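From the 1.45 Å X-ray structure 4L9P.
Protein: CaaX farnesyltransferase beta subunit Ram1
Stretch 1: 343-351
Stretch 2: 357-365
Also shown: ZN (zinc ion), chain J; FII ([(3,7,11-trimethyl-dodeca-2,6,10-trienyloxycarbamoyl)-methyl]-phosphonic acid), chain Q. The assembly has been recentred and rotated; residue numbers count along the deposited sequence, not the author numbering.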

# COMPACT_ATOMS: atom_id res chain seq x y z
N PRO B 343 -1.95 -12.59 -11.52
CA PRO B 343 -0.60 -13.14 -11.47
C PRO B 343 0.34 -12.20 -10.75
O PRO B 343 1.25 -12.72 -10.09
N TRP B 344 0.16 -10.86 -10.87
CA TRP B 344 1.09 -9.99 -10.13
C TRP B 344 0.91 -10.16 -8.61
O TRP B 344 1.88 -10.17 -7.83
N LEU B 345 -0.35 -10.29 -8.17
CA LEU B 345 -0.61 -10.52 -6.73
C LEU B 345 -0.03 -11.86 -6.31
O LEU B 345 0.67 -11.94 -5.27
N SER B 346 -0.23 -12.90 -7.13
CA SER B 346 0.36 -14.20 -6.82
C SER B 346 1.89 -14.13 -6.73
O SER B 346 2.51 -14.72 -5.80
N ALA B 347 2.50 -13.35 -7.63
CA ALA B 347 3.95 -13.25 -7.66
C ALA B 347 4.54 -12.47 -6.47
O ALA B 347 5.76 -12.42 -6.34
N ARG B 348 3.71 -11.87 -5.64
CA ARG B 348 4.26 -11.21 -4.45
C ARG B 348 4.87 -12.19 -3.45
O ARG B 348 5.71 -11.80 -2.62
N GLN B 349 4.45 -13.47 -3.51
CA GLN B 349 4.89 -14.41 -2.46
C GLN B 349 6.14 -15.15 -2.94
O GLN B 349 6.19 -15.61 -4.10
N TYR B 350 7.12 -15.28 -2.03
CA TYR B 350 8.41 -15.95 -2.36
C TYR B 350 8.57 -17.25 -1.56
O TYR B 350 8.01 -17.38 -0.48
N ALA B 351 9.39 -18.13 -2.09
CA ALA B 351 9.89 -19.30 -1.30
C ALA B 351 11.39 -19.21 -1.39
O ALA B 351 11.90 -18.83 -2.43
N SER B 357 6.39 -9.81 -0.70
CA SER B 357 7.06 -8.52 -1.03
C SER B 357 6.00 -7.51 -1.51
O SER B 357 4.88 -7.85 -1.87
N GLY B 358 6.41 -6.24 -1.49
CA GLY B 358 5.46 -5.19 -1.94
C GLY B 358 5.49 -4.88 -3.41
O GLY B 358 4.55 -4.37 -3.96
N ARG B 359 6.62 -5.15 -4.03
CA ARG B 359 6.79 -4.84 -5.47
C ARG B 359 7.87 -5.71 -6.06
O ARG B 359 8.68 -6.34 -5.35
N THR B 360 7.79 -5.81 -7.39
CA THR B 360 8.67 -6.72 -8.10
C THR B 360 10.14 -6.46 -7.80
O THR B 360 10.62 -5.32 -7.83
N ASN B 361 10.86 -7.57 -7.54
CA ASN B 361 12.30 -7.52 -7.27
C ASN B 361 12.70 -6.78 -5.99
O ASN B 361 13.86 -6.41 -5.82
N LYS B 362 11.75 -6.63 -5.04
CA LYS B 362 12.12 -6.17 -3.71
C LYS B 362 11.88 -7.29 -2.69
O LYS B 362 11.67 -8.45 -3.11
N LEU B 363 11.98 -6.99 -1.41
CA LEU B 363 12.10 -8.08 -0.42
C LEU B 363 10.79 -8.32 0.29
O LEU B 363 9.94 -7.43 0.46
N VAL B 364 10.69 -9.53 0.83
CA VAL B 364 9.55 -9.81 1.73
C VAL B 364 9.54 -8.90 2.96
O VAL B 364 10.58 -8.40 3.40
N ASP B 365 8.35 -8.71 3.55
CA ASP B 365 8.21 -7.92 4.77
C ASP B 365 6.88 -8.31 5.41
O ASP B 365 5.84 -8.41 4.73

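The contact is unusually polar: its one apolar side-chain pair is Tyr-350 CD2 to Val-364 CG1 at 3.5 Å, and Arg-348, which leaves the backbone sideways, bends its end in to meet Ser-357. Chi1 and chi2 of Arg-348 are both m and chi3 is p, a folded path that brings its NH1 to 2.9 Å from OG of Ser-357 and its NE to 3.0 Å from O of Ser-357, both hydrogen bonds (N-H...acceptor angles 141° and 135°). Ser-357 N returns a straighter bond, 2.8 Å and 168°, to Arg-348 O, so backbone and side chain clamp the same residue. CA of Arg-359 lies over one face of the guanidinium.

Ser-357 (chi1 p) and Tyr-350 (chi1 m) both point toward the opposing stretch. Tyr-350 OH donates to Lys-362 O at 2.7 Å, near the ring plane, and accepts from water 3, which in turn accepts from Asn-361 N.

Trp-344 (chi1 t) starts sideways, and water 1 bridges its NE1 (3.1 Å) to Thr-360 N (3.0 Å). Water 2 similarly links Arg-348 NH2 (2.9 Å) to Thr-360 OG1 (2.7 Å).

The CA-to-CB bond of Arg-359 points away from the other stretch, and its NE donates a hydrogen bond to FII O49 at 2.8 Å; Lys-362 NZ reaches FII O50 at 2.7 Å. Asp-365, beyond the contact, binds zinc through OD2 at 2.0 Å and OD1 at 2.6 Å.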

# COMPACT_ATOMS: atom_id res chain seq x y z
CB PRO B 343 -0.19 -13.32 -12.95
CG PRO B 343 -1.21 -12.48 -13.78
CD PRO B 343 -2.47 -12.49 -12.90
CB TRP B 344 0.78 -8.55 -10.55
CG TRP B 344 1.59 -7.54 -9.77
CD1 TRP B 344 2.86 -7.08 -10.05
CD2 TRP B 344 1.15 -6.86 -8.59
NE1 TRP B 344 3.24 -6.15 -9.08
CE2 TRP B 344 2.22 -6.01 -8.16
CE3 TRP B 344 -0.02 -6.94 -7.83
CZ2 TRP B 344 2.10 -5.15 -7.06
CZ3 TRP B 344 -0.14 -6.09 -6.72
CH2 TRP B 344 0.94 -5.23 -6.32
CB LEU B 345 -2.11 -10.47 -6.49
CG LEU B 345 -2.51 -10.26 -5.06
CD1 LEU B 345 -2.10 -8.81 -4.59
CD2 LEU B 345 -4.04 -10.40 -4.92
CB SER B 346 -0.12 -15.16 -7.91
OG SER B 346 0.60 -16.40 -7.85
CB ALA B 347 4.39 -12.53 -8.98
CB ARG B 348 3.16 -10.43 -3.68
CG ARG B 348 2.38 -9.39 -4.55
CD ARG B 348 3.06 -7.96 -4.63
NE ARG B 348 4.50 -8.05 -4.85
CZ ARG B 348 5.06 -8.39 -6.00
NH1 ARG B 348 6.40 -8.52 -6.07
NH2 ARG B 348 4.29 -8.63 -7.07
CB GLN B 349 3.75 -15.43 -2.24
CG GLN B 349 3.95 -16.19 -0.93
CD GLN B 349 2.74 -16.97 -0.53
OE1 GLN B 349 1.87 -17.27 -1.38
NE2 GLN B 349 2.70 -17.35 0.75
CB TYR B 350 9.59 -15.03 -1.95
CG TYR B 350 9.67 -13.69 -2.69
CD1 TYR B 350 8.87 -13.37 -3.78
CD2 TYR B 350 10.64 -12.82 -2.28
CE1 TYR B 350 9.03 -12.10 -4.44
CE2 TYR B 350 10.79 -11.56 -2.92
CZ TYR B 350 9.97 -11.24 -3.95
OH TYR B 350 10.09 -10.02 -4.62
CB ALA B 351 9.39 -20.63 -1.90
CB SER B 357 8.03 -8.75 -2.22
OG SER B 357 7.34 -9.16 -3.39
CB ARG B 359 7.08 -3.33 -5.70
CG ARG B 359 8.09 -2.76 -4.72
CD ARG B 359 8.37 -1.25 -5.11
NE ARG B 359 8.99 -0.57 -3.99
CZ ARG B 359 9.89 0.42 -4.14
NH1 ARG B 359 10.15 0.93 -5.36
NH2 ARG B 359 10.43 0.94 -3.05
CB THR B 360 8.43 -6.57 -9.61
OG1 THR B 360 7.03 -6.85 -9.82
CG2 THR B 360 9.33 -7.50 -10.47
CB ASN B 361 13.08 -7.02 -8.49
CG ASN B 361 13.43 -8.14 -9.45
OD1 ASN B 361 13.81 -9.25 -9.00
ND2 ASN B 361 13.38 -7.88 -10.74
CB LYS B 362 11.42 -4.84 -3.35
CG LYS B 362 11.88 -3.70 -4.31
CD LYS B 362 11.83 -2.36 -3.66
CE LYS B 362 13.03 -2.19 -2.75
NZ LYS B 362 12.91 -1.02 -1.82
CB LEU B 363 13.13 -7.66 0.64
CG LEU B 363 14.54 -7.34 0.11
CD1 LEU B 363 15.43 -6.87 1.26
CD2 LEU B 363 15.15 -8.56 -0.56
CB VAL B 364 9.51 -11.29 2.16
CG1 VAL B 364 9.31 -12.19 0.93
CG2 VAL B 364 10.74 -11.66 2.99
CB ASP B 365 8.22 -6.40 4.33
CG ASP B 365 7.92 -5.45 5.42
OD1 ASP B 365 7.43 -5.80 6.52
OD2 ASP B 365 8.18 -4.25 5.23
ZN ZN J . 7.06 -3.26 6.59
C1 FII Q . -3.90 3.06 4.68
C2 FII Q . -2.46 3.38 4.39
C6 FII Q . -1.97 4.66 4.92
C10 FII Q . -1.78 2.62 3.32
C11 FII Q . -0.35 2.89 2.86
C12 FII Q . 0.57 1.84 3.54
C15 FII Q . 1.94 1.60 2.93
C18 FII Q . 2.88 0.58 3.56
C22 FII Q . 2.44 2.68 2.03
C23 FII Q . 3.60 2.28 1.14
C24 FII Q . 4.22 3.44 0.46
C27 FII Q . 5.59 3.10 -0.02
C30 FII Q . 5.65 2.54 -1.43
C34 FII Q . 6.68 3.92 0.56
C35 FII Q . 8.09 3.93 0.00
O36 FII Q . 9.00 3.36 0.92
N42 FII Q . 8.71 2.09 1.34
C43 FII Q . 9.47 1.12 0.67
O44 FII Q . 10.29 1.35 -0.23
C45 FII Q . 9.22 -0.29 1.20
P46 FII Q . 9.37 -1.61 -0.11
O49 FII Q . 8.60 -1.13 -1.28
O50 FII Q . 10.83 -1.86 -0.35
O51 FII Q . 8.70 -2.81 0.59
O HOH W 1 5.58 -4.21 -8.72
O HOH W 2 5.86 -9.24 -9.37
O HOH W 3 9.63 -10.10 -7.34